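Local coordinates for protein cellobiose 2-epimerase (Caldibacillus thermoamylovorans, PDB 5ZHB) that catalyses the epimerisation at C2 of the reducing-end glucose of cellobiose, interconverting it with glucosyl-mannose, at residues G349-W354 with P370-Y375; V35-H40 with P362-I367; L17-K22 with E366-W371. All blocks are in the same frame, centred on the assembly; numbering follows the deposited sequence.

Interaction 1 (G349-W354 with P370-Y375); sequences GGEWYW and PWKCPY
The polar part of this contact is built on the ammonium group of Lys372, which meets the carboxylate of Glu351 tip to tip in a salt bridge, NZ of Lys372 standing 2.7 Å from OE2 of Glu351. The approach is on the syn side of OE2, 24° out of the carboxylate plane. From the other face of that plane the same oxygen accepts the backbone N-H of Trp352, with 2.7 Å between Trp352 N and Glu351 OE2. Lys372 NZ also donates to the carbonyl of Trp352, at 3.0 Å from Trp352 O, and to Ile367 O. A water 2.8 Å from Lys372 NZ makes four oxygens round the ammonium, which must share its three protons; it also lies 2.8 Å from Glu351 OE1 and Cys373 O. Glu351 OE1 is further held by Trp20 NE1 and Asn377 ND2.

The apolar part lies along the lysine stem. Lys372 has CG anti to its backbone N (chi1 -175°), and the chain stays extended until it bends at chi4. Its methylenes slide past the Trp354 indole in the opposite direction, CB of Lys372 coming within 3.7 Å of Trp354 CZ3, obliquely to the ring. Next along, CB of Trp371 touches Trp354 CH2 at 3.7 Å, the two tryptophan side chains running side by side.

Two loops that flank the strand 355-356 are thereby joined, ahead of the final helix 375-387. With Glu351 and Lys372 both buried, each charge is met by its opposite and by several further polar partners, which would probably favour the ionised forms of both and restrict rotation of the carboxylate.

Interaction 2 (V35-H40 with P362-I367); sequences VDYDLH and PTKREI
A single backbone bond ties Val35 to Ile367, with Ile367 N 2.9 Å from Val35 O and an N-H...O angle of 145°. Val35 also exchanges a backbone bond with Ala368, so Ile367 and Ala368 both face it in a classic beta bulge. Beyond, the chains come closest at Asp36 and Glu366, whose CA atoms are 4.0 Å apart, and a type I turn from Asp36 to Leu39 then leads the first chain away.

Tyr37 dominates the side-chain packing. Its CG is anti to the backbone N (chi1 176°), and one ring face receives CA of Lys364 in a CH-pi contact, 3.9 Å from the centroid and 21° off the normal. Lys364 CG adds a contact to Tyr37 CE2 at 3.7 Å. At the ring edge, Pro362 CB lies 3.7 Å from Tyr37 OH. Arg347 is a cation-pi partner of this ring and also donates to Tyr37 O. On the Ile367 side, CD2 of Leu39 meets CG1 of Ile367 at 4.0 Å.

The loop between strands 34-35 and 41-42 is therefore joined to the one before helix 375-387 by one direct main-chain bond, made by Val35 just before the turn, while the turn itself adds dispersion and CH-pi packing by Tyr37 and Leu39, with no direct charge pair.

Interaction 3 (L17-K22 with E366-W371); sequences LPFWAK and EIAGPW
Ala368 places its methyl group against the outer end of the Trp20 indole, CB lying 3.5 Å from Trp20 CH2 and 4.0 Å from CZ3. The approach is oblique to the ring system. Trp20 reaches this point from a helix, its CA 8.8 Å from CA of Ala368. Its CG is anti to the carbonyl carbon (chi1 -70°), and the benzene end of the indole then spans most of the gap.

Phe19 stands beside it on the same helix and contacts the loop differently. The tip of its ring, CZ, meets CG2 of Ile367 at 3.8 Å, and the two side chains cross at about a right angle. Ala368 CB lies at the edge of the Phe19 ring, near its plane, 4.2 Å from CE1. One alanine methyl thus touches both aromatic groups. The rings also pack on each other: Phe19 CD1 sits 3.5 Å above the Trp20 plane, offset toward the rim, while Trp20 CD1 lies in the plane of Phe19 at its edge.

The pyrrole nitrogen of Trp20 is bonded to Glu351 OE1, which fixes the indole at its polar edge as well as its hydrocarbon end. An alanine at Trp20 would probably leave a gap beside the Ala368 methyl and deprive Glu351 OE1 of one of its donors.

All four touching residues are buried, and the contact between the segments is purely apolar. It joins the C-terminal end of helix 2-21 to the loop between strand 355-356 and helix 375-387. Trp20 also packs on Phe59 of helix 49-66 and on Pro374, while Ala368 touches Val35 of strand 34-35, so helix 2-21, helix 49-66 and strand 34-35 all border this contact.

All three contacts converge on the loop 362-375. Interactions 1 and 3 have centres about 5 Å apart and share Pro370 and Trp371; interactions 2 and 3 are about 11 Å apart and share Glu366 and Ile367. Polar bonds cross between them: Lys372 NZ to Ile367 O (2.7 Å) joins interaction 1 to the other two, Glu351 OE1 to Trp20 NE1 (2.9 Å) joins it to the first helix, and Val35 N to Ala368 O (2.8 Å) joins interactions 2 and 3. Their centres lie about 13, 21 and 15 Å from that of the chain, in order, so interaction 2 is outermost. The many paired helices are consistent with the family's alpha/alpha-barrel; no ligand marks its active site.

Interaction 1 (G349-W354 with P370-Y375)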
loop_
_atom_site.group_PDB
_atom_site.type_symbol
_atom_site.label_atom_id
_atom_site.label_comp_id
_atom_site.label_asym_id
_atom_site.label_seq_id
_atom_site.Cartn_x
_atom_site.Cartn_y
_atom_site.Cartn_z
ATOM N N GLY A 349 20.055 12.143 -8.558
ATOM C CA GLY A 349 19.107 12.745 -7.647
ATOM C C GLY A 349 17.730 12.084 -7.713
ATOM O O GLY A 349 16.885 12.411 -6.891
ATOM N N GLY A 350 17.505 11.229 -8.725
ATOM C CA GLY A 350 16.186 10.675 -9.009
ATOM C C GLY A 350 15.921 9.322 -8.351
ATOM O O GLY A 350 16.766 8.740 -7.656
ATOM N N GLU A 351 14.687 8.820 -8.552
ATOM C CA GLU A 351 14.306 7.515 -8.028
ATOM C C GLU A 351 13.482 6.836 -9.117
ATOM O O GLU A 351 13.986 6.568 -10.205
ATOM C CB GLU A 351 13.635 7.773 -6.672
ATOM C CG GLU A 351 13.244 6.542 -5.866
ATOM C CD GLU A 351 11.749 6.224 -5.709
ATOM O OE1 GLU A 351 11.442 5.409 -4.829
ATOM O OE2 GLU A 351 10.924 6.733 -6.476
ATOM N N TRP A 352 12.173 6.732 -8.871
ATOM C CA TRP A 352 11.228 6.324 -9.894
ATOM C C TRP A 352 10.298 7.493 -10.210
ATOM O O TRP A 352 9.868 8.267 -9.357
ATOM C CB TRP A 352 10.422 5.091 -9.429
ATOM C CG TRP A 352 11.195 3.806 -9.232
ATOM C CD1 TRP A 352 12.498 3.613 -8.894
ATOM C CD2 TRP A 352 10.644 2.477 -9.398
ATOM N NE1 TRP A 352 12.801 2.277 -8.836
ATOM C CE2 TRP A 352 11.675 1.553 -9.145
ATOM C CE3 TRP A 352 9.385 1.995 -9.763
ATOM C CZ2 TRP A 352 11.478 0.177 -9.219
ATOM C CZ3 TRP A 352 9.194 0.633 -9.839
ATOM C CH2 TRP A 352 10.225 -0.259 -9.601
ATOM N N TYR A 353 9.902 7.586 -11.469
ATOM C CA TYR A 353 8.846 8.518 -11.814
ATOM C C TYR A 353 7.497 8.050 -11.268
ATOM O O TYR A 353 7.266 6.859 -11.073
ATOM C CB TYR A 353 8.730 8.613 -13.323
ATOM C CG TYR A 353 9.981 9.071 -14.037
ATOM C CD1 TYR A 353 10.539 10.327 -13.797
ATOM C CD2 TYR A 353 10.522 8.290 -15.054
ATOM C CE1 TYR A 353 11.678 10.737 -14.481
ATOM C CE2 TYR A 353 11.640 8.699 -15.754
ATOM C CZ TYR A 353 12.190 9.937 -15.493
ATOM O OH TYR A 353 13.269 10.300 -16.227
ATOM N N TRP A 354 6.616 9.015 -11.015
ATOM C CA TRP A 354 5.269 8.736 -10.574
ATOM C C TRP A 354 4.558 7.897 -11.634
ATOM O O TRP A 354 3.926 6.882 -11.341
ATOM C CB TRP A 354 4.536 10.064 -10.341
ATOM C CG TRP A 354 3.126 9.887 -9.832
ATOM C CD1 TRP A 354 2.073 9.379 -10.544
ATOM C CD2 TRP A 354 2.592 10.249 -8.549
ATOM N NE1 TRP A 354 0.943 9.338 -9.779
ATOM C CE2 TRP A 354 1.219 9.905 -8.565
ATOM C CE3 TRP A 354 3.122 10.857 -7.413
ATOM C CZ2 TRP A 354 0.377 10.136 -7.482
ATOM C CZ3 TRP A 354 2.283 11.126 -6.357
ATOM C CH2 TRP A 354 0.927 10.777 -6.394
ATOM N N PRO A 370 3.383 13.150 -0.063
ATOM C CA PRO A 370 2.374 12.484 0.744
ATOM C C PRO A 370 1.842 11.207 0.107
ATOM O O PRO A 370 1.434 10.320 0.842
ATOM C CB PRO A 370 1.289 13.559 0.908
ATOM C CG PRO A 370 2.069 14.854 0.810
ATOM C CD PRO A 370 3.069 14.569 -0.301
ATOM N N TRP A 371 1.791 11.151 -1.228
ATOM C CA TRP A 371 1.202 10.009 -1.906
ATOM C C TRP A 371 2.224 9.228 -2.718
ATOM O O TRP A 371 1.833 8.325 -3.452
ATOM C CB TRP A 371 0.027 10.466 -2.779
ATOM C CG TRP A 371 -1.095 10.963 -1.912
ATOM C CD1 TRP A 371 -1.527 12.251 -1.800
ATOM C CD2 TRP A 371 -1.801 10.192 -0.907
ATOM N NE1 TRP A 371 -2.499 12.327 -0.838
ATOM C CE2 TRP A 371 -2.685 11.087 -0.271
ATOM C CE3 TRP A 371 -1.791 8.846 -0.503
ATOM C CZ2 TRP A 371 -3.534 10.678 0.756
ATOM C CZ3 TRP A 371 -2.618 8.446 0.531
ATOM C CH2 TRP A 371 -3.475 9.356 1.155
ATOM N N LYS A 372 3.528 9.500 -2.535
ATOM C CA LYS A 372 4.532 8.709 -3.225
ATOM C C LYS A 372 5.734 8.541 -2.315
ATOM O O LYS A 372 6.381 9.535 -1.942
ATOM C CB LYS A 372 4.944 9.291 -4.573
ATOM C CG LYS A 372 5.935 8.354 -5.327
ATOM C CD LYS A 372 6.179 8.758 -6.773
ATOM C CE LYS A 372 7.250 7.966 -7.467
ATOM N NZ LYS A 372 8.510 7.979 -6.750
ATOM N N CYS A 373 5.970 7.276 -1.945
ATOM C CA CYS A 373 6.977 6.964 -0.955
ATOM C C CYS A 373 7.580 5.615 -1.339
ATOM O O CYS A 373 7.480 5.212 -2.496
ATOM C CB CYS A 373 6.405 7.173 0.437
ATOM S SG CYS A 373 4.976 6.099 0.726
ATOM N N PRO A 374 8.424 5.000 -0.484
ATOM C CA PRO A 374 9.140 3.793 -0.898
ATOM C C PRO A 374 8.457 2.458 -0.631
ATOM O O PRO A 374 9.077 1.428 -0.831
ATOM C CB PRO A 374 10.400 3.928 -0.022
ATOM C CG PRO A 374 9.881 4.459 1.285
ATOM C CD PRO A 374 8.803 5.441 0.864
ATOM N N TYR A 375 7.209 2.465 -0.142
ATOM C CA TYR A 375 6.564 1.228 0.283
ATOM C C TYR A 375 6.319 0.289 -0.900
ATOM O O TYR A 375 6.747 -0.872 -0.839
ATOM C CB TYR A 375 5.327 1.568 1.122
ATOM C CG TYR A 375 4.034 0.794 0.905
ATOM C CD1 TYR A 375 3.807 -0.435 1.509
ATOM C CD2 TYR A 375 2.989 1.347 0.165
ATOM C CE1 TYR A 375 2.595 -1.110 1.379
ATOM C CE2 TYR A 375 1.769 0.690 0.031
ATOM C CZ TYR A 375 1.578 -0.557 0.616
ATOM O OH TYR A 375 0.363 -1.207 0.517
HETATM O O HOH W 1 8.635 5.820 -4.935
#

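Interaction 2 (V35-H40 with P362-I367)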
loop_
_atom_site.group_PDB
_atom_site.type_symbol
_atom_site.label_atom_id
_atom_site.label_comp_id
_atom_site.label_asym_id
_atom_site.label_seq_id
_atom_site.Cartn_x
_atom_site.Cartn_y
_atom_site.Cartn_z
ATOM N N VAL A 35 9.648 16.036 -2.883
ATOM C CA VAL A 35 10.617 16.222 -3.937
ATOM C C VAL A 35 9.829 16.352 -5.233
ATOM O O VAL A 35 9.150 15.414 -5.621
ATOM C CB VAL A 35 11.604 15.053 -4.008
ATOM C CG1 VAL A 35 12.590 15.257 -5.146
ATOM C CG2 VAL A 35 12.305 14.801 -2.681
ATOM N N ASP A 36 9.908 17.513 -5.885
ATOM C CA ASP A 36 9.121 17.759 -7.083
ATOM C C ASP A 36 9.787 17.054 -8.258
ATOM O O ASP A 36 10.876 16.504 -8.116
ATOM C CB ASP A 36 8.866 19.242 -7.308
ATOM C CG ASP A 36 10.115 20.111 -7.309
ATOM O OD1 ASP A 36 11.154 19.642 -7.838
ATOM O OD2 ASP A 36 10.035 21.248 -6.789
ATOM N N TYR A 37 9.080 17.038 -9.399
ATOM C CA TYR A 37 9.524 16.392 -10.618
ATOM C C TYR A 37 10.934 16.859 -10.996
ATOM O O TYR A 37 11.710 16.080 -11.541
ATOM C CB TYR A 37 8.602 16.766 -11.777
ATOM C CG TYR A 37 9.090 16.181 -13.088
ATOM C CD1 TYR A 37 9.053 14.812 -13.295
ATOM C CD2 TYR A 37 9.660 16.979 -14.079
ATOM C CE1 TYR A 37 9.480 14.250 -14.481
ATOM C CE2 TYR A 37 10.131 16.421 -15.259
ATOM C CZ TYR A 37 10.038 15.056 -15.465
ATOM O OH TYR A 37 10.480 14.477 -16.622
ATOM N N ASP A 38 11.247 18.131 -10.728
ATOM C CA ASP A 38 12.535 18.685 -11.137
ATOM C C ASP A 38 13.594 18.469 -10.051
ATOM O O ASP A 38 14.672 19.057 -10.133
ATOM C CB ASP A 38 12.364 20.138 -11.562
ATOM C CG ASP A 38 11.835 21.068 -10.485
ATOM O OD1 ASP A 38 11.836 20.655 -9.304
ATOM O OD2 ASP A 38 11.436 22.195 -10.833
ATOM N N LEU A 39 13.295 17.638 -9.032
ATOM C CA LEU A 39 14.268 17.189 -8.041
ATOM C C LEU A 39 14.645 18.275 -7.032
ATOM O O LEU A 39 15.556 18.038 -6.231
ATOM C CB LEU A 39 15.505 16.537 -8.662
ATOM C CG LEU A 39 15.230 15.399 -9.648
ATOM C CD1 LEU A 39 16.555 14.875 -10.174
ATOM C CD2 LEU A 39 14.383 14.268 -9.009
ATOM N N HIS A 40 13.907 19.399 -6.966
ATOM C CA HIS A 40 13.985 20.251 -5.770
ATOM C C HIS A 40 13.388 19.562 -4.538
ATOM O O HIS A 40 12.273 19.035 -4.575
ATOM C CB HIS A 40 13.300 21.600 -5.950
ATOM C CG HIS A 40 14.007 22.465 -6.926
ATOM N ND1 HIS A 40 13.492 22.804 -8.157
ATOM C CD2 HIS A 40 15.209 23.079 -6.828
ATOM C CE1 HIS A 40 14.376 23.561 -8.783
ATOM N NE2 HIS A 40 15.411 23.734 -8.003
ATOM N N PRO A 362 7.885 10.760 -19.180
ATOM C CA PRO A 362 7.528 10.871 -17.762
ATOM C C PRO A 362 6.452 11.924 -17.494
ATOM O O PRO A 362 6.502 13.032 -18.015
ATOM C CB PRO A 362 8.850 11.194 -17.044
ATOM C CG PRO A 362 9.950 10.920 -18.068
ATOM C CD PRO A 362 9.315 11.004 -19.444
ATOM N N THR A 363 5.490 11.588 -16.623
ATOM C CA THR A 363 4.517 12.548 -16.148
ATOM C C THR A 363 5.241 13.486 -15.181
ATOM O O THR A 363 5.980 13.030 -14.310
ATOM C CB THR A 363 3.354 11.822 -15.470
ATOM O OG1 THR A 363 2.905 10.733 -16.287
ATOM C CG2 THR A 363 2.226 12.766 -15.111
ATOM N N LYS A 364 4.961 14.779 -15.271
ATOM C CA LYS A 364 5.719 15.775 -14.513
ATOM C C LYS A 364 5.081 15.976 -13.152
ATOM O O LYS A 364 4.477 17.003 -12.880
ATOM C CB LYS A 364 5.844 17.103 -15.267
ATOM C CG LYS A 364 6.691 16.987 -16.498
ATOM C CD LYS A 364 6.872 18.324 -17.209
ATOM C CE LYS A 364 7.931 18.274 -18.258
ATOM N NZ LYS A 364 7.672 17.176 -19.183
ATOM N N ARG A 365 5.187 14.940 -12.332
ATOM C CA ARG A 365 4.587 14.872 -11.020
ATOM C C ARG A 365 5.715 14.610 -10.045
ATOM O O ARG A 365 6.772 14.144 -10.470
ATOM C CB ARG A 365 3.647 13.661 -10.923
ATOM C CG ARG A 365 2.317 13.859 -11.623
ATOM C CD ARG A 365 1.249 13.040 -10.957
ATOM N NE ARG A 365 1.060 13.536 -9.589
ATOM C CZ ARG A 365 0.039 13.185 -8.833
ATOM N NH1 ARG A 365 -0.929 12.454 -9.361
ATOM N NH2 ARG A 365 -0.018 13.581 -7.571
ATOM N N GLU A 366 5.470 14.886 -8.774
ATOM C CA GLU A 366 6.488 14.758 -7.732
ATOM C C GLU A 366 7.024 13.322 -7.639
ATOM O O GLU A 366 6.313 12.345 -7.882
ATOM C CB GLU A 366 5.944 15.265 -6.406
ATOM C CG GLU A 366 4.951 14.338 -5.704
ATOM C CD GLU A 366 3.503 14.573 -6.082
ATOM O OE1 GLU A 366 3.205 15.090 -7.178
ATOM O OE2 GLU A 366 2.651 14.289 -5.214
ATOM N N ILE A 367 8.284 13.204 -7.213
ATOM C CA ILE A 367 8.967 11.940 -7.044
ATOM C C ILE A 367 8.782 11.439 -5.624
ATOM O O ILE A 367 8.883 10.252 -5.362
ATOM C CB ILE A 367 10.479 12.091 -7.349
ATOM C CG1 ILE A 367 10.705 12.704 -8.673
ATOM C CG2 ILE A 367 11.205 10.754 -7.228
ATOM C CD1 ILE A 367 9.864 12.109 -9.788
#

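Interaction 3 (L17-K22 with E366-W371)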
loop_
_atom_site.group_PDB
_atom_site.type_symbol
_atom_site.label_atom_id
_atom_site.label_comp_id
_atom_site.label_asym_id
_atom_site.label_seq_id
_atom_site.Cartn_x
_atom_site.Cartn_y
_atom_site.Cartn_z
ATOM N N LEU A 17 16.634 2.775 -1.855
ATOM C CA LEU A 17 16.830 3.072 -0.449
ATOM C C LEU A 17 17.823 4.222 -0.211
ATOM O O LEU A 17 17.557 5.056 0.641
ATOM C CB LEU A 17 17.204 1.801 0.292
ATOM C CG LEU A 17 16.146 0.697 0.225
ATOM C CD1 LEU A 17 16.622 -0.561 0.889
ATOM C CD2 LEU A 17 14.847 1.163 0.855
ATOM N N PRO A 18 18.964 4.347 -0.913
ATOM C CA PRO A 18 19.794 5.561 -0.792
ATOM C C PRO A 18 19.066 6.868 -1.097
ATOM O O PRO A 18 19.326 7.886 -0.465
ATOM C CB PRO A 18 20.979 5.319 -1.765
ATOM C CG PRO A 18 21.043 3.817 -1.900
ATOM C CD PRO A 18 19.590 3.314 -1.758
ATOM N N PHE A 19 18.140 6.874 -2.073
ATOM C CA PHE A 19 17.413 8.096 -2.379
ATOM C C PHE A 19 16.590 8.553 -1.164
ATOM O O PHE A 19 16.646 9.718 -0.769
ATOM C CB PHE A 19 16.502 7.892 -3.591
ATOM C CG PHE A 19 15.444 8.976 -3.761
ATOM C CD1 PHE A 19 14.200 8.872 -3.148
ATOM C CD2 PHE A 19 15.694 10.071 -4.574
ATOM C CE1 PHE A 19 13.251 9.862 -3.321
ATOM C CE2 PHE A 19 14.755 11.055 -4.749
ATOM C CZ PHE A 19 13.511 10.936 -4.161
ATOM N N TRP A 20 15.853 7.610 -0.554
ATOM C CA TRP A 20 15.034 7.874 0.618
ATOM C C TRP A 20 15.878 8.251 1.835
ATOM O O TRP A 20 15.492 9.130 2.595
ATOM C CB TRP A 20 14.113 6.665 0.856
ATOM C CG TRP A 20 13.069 6.606 -0.220
ATOM C CD1 TRP A 20 13.050 5.883 -1.373
ATOM C CD2 TRP A 20 11.950 7.503 -0.294
ATOM N NE1 TRP A 20 11.974 6.230 -2.138
ATOM C CE2 TRP A 20 11.285 7.229 -1.503
ATOM C CE3 TRP A 20 11.443 8.477 0.569
ATOM C CZ2 TRP A 20 10.124 7.905 -1.860
ATOM C CZ3 TRP A 20 10.306 9.159 0.209
ATOM C CH2 TRP A 20 9.676 8.894 -1.003
ATOM N N ALA A 21 17.048 7.618 2.013
ATOM C CA ALA A 21 17.971 7.997 3.081
ATOM C C ALA A 21 18.453 9.446 2.959
ATOM O O ALA A 21 18.641 10.094 3.985
ATOM C CB ALA A 21 19.146 7.047 3.123
ATOM N N LYS A 22 18.594 9.973 1.729
ATOM C CA LYS A 22 18.995 11.351 1.514
ATOM C C LYS A 22 17.881 12.330 1.914
ATOM O O LYS A 22 18.088 13.545 1.876
ATOM C CB LYS A 22 19.424 11.574 0.053
ATOM C CG LYS A 22 20.811 11.051 -0.347
ATOM C CD LYS A 22 21.203 11.203 -1.822
ATOM C CE LYS A 22 20.802 10.031 -2.707
ATOM N NZ LYS A 22 20.291 10.350 -4.055
ATOM N N GLU A 366 5.470 14.886 -8.774
ATOM C CA GLU A 366 6.488 14.758 -7.732
ATOM C C GLU A 366 7.024 13.322 -7.639
ATOM O O GLU A 366 6.313 12.345 -7.882
ATOM C CB GLU A 366 5.944 15.265 -6.406
ATOM C CG GLU A 366 4.951 14.338 -5.704
ATOM C CD GLU A 366 3.503 14.573 -6.082
ATOM O OE1 GLU A 366 3.205 15.090 -7.178
ATOM O OE2 GLU A 366 2.651 14.289 -5.214
ATOM N N ILE A 367 8.284 13.204 -7.213
ATOM C CA ILE A 367 8.967 11.940 -7.044
ATOM C C ILE A 367 8.782 11.439 -5.624
ATOM O O ILE A 367 8.883 10.252 -5.362
ATOM C CB ILE A 367 10.479 12.091 -7.349
ATOM C CG1 ILE A 367 10.705 12.704 -8.673
ATOM C CG2 ILE A 367 11.205 10.754 -7.228
ATOM C CD1 ILE A 367 9.864 12.109 -9.788
ATOM N N ALA A 368 8.599 12.359 -4.694
ATOM C CA ALA A 368 8.390 12.007 -3.313
ATOM C C ALA A 368 7.423 13.012 -2.711
ATOM O O ALA A 368 7.546 14.222 -2.938
ATOM C CB ALA A 368 9.695 11.977 -2.561
ATOM N N GLY A 369 6.490 12.489 -1.915
ATOM C CA GLY A 369 5.546 13.317 -1.208
ATOM C C GLY A 369 4.467 12.496 -0.517
ATOM O O GLY A 369 4.593 11.287 -0.401
ATOM N N PRO A 370 3.383 13.150 -0.063
ATOM C CA PRO A 370 2.374 12.484 0.744
ATOM C C PRO A 370 1.842 11.207 0.107
ATOM O O PRO A 370 1.434 10.320 0.842
ATOM C CB PRO A 370 1.289 13.559 0.908
ATOM C CG PRO A 370 2.069 14.854 0.810
ATOM C CD PRO A 370 3.069 14.569 -0.301
ATOM N N TRP A 371 1.791 11.151 -1.228
ATOM C CA TRP A 371 1.202 10.009 -1.906
ATOM C C TRP A 371 2.224 9.228 -2.718
ATOM O O TRP A 371 1.833 8.325 -3.452
ATOM C CB TRP A 371 0.027 10.466 -2.779
ATOM C CG TRP A 371 -1.095 10.963 -1.912
ATOM C CD1 TRP A 371 -1.527 12.251 -1.800
ATOM C CD2 TRP A 371 -1.801 10.192 -0.907
ATOM N NE1 TRP A 371 -2.499 12.327 -0.838
ATOM C CE2 TRP A 371 -2.685 11.087 -0.271
ATOM C CE3 TRP A 371 -1.791 8.846 -0.503
ATOM C CZ2 TRP A 371 -3.534 10.678 0.756
ATOM C CZ3 TRP A 371 -2.618 8.446 0.531
ATOM C CH2 TRP A 371 -3.475 9.356 1.155
#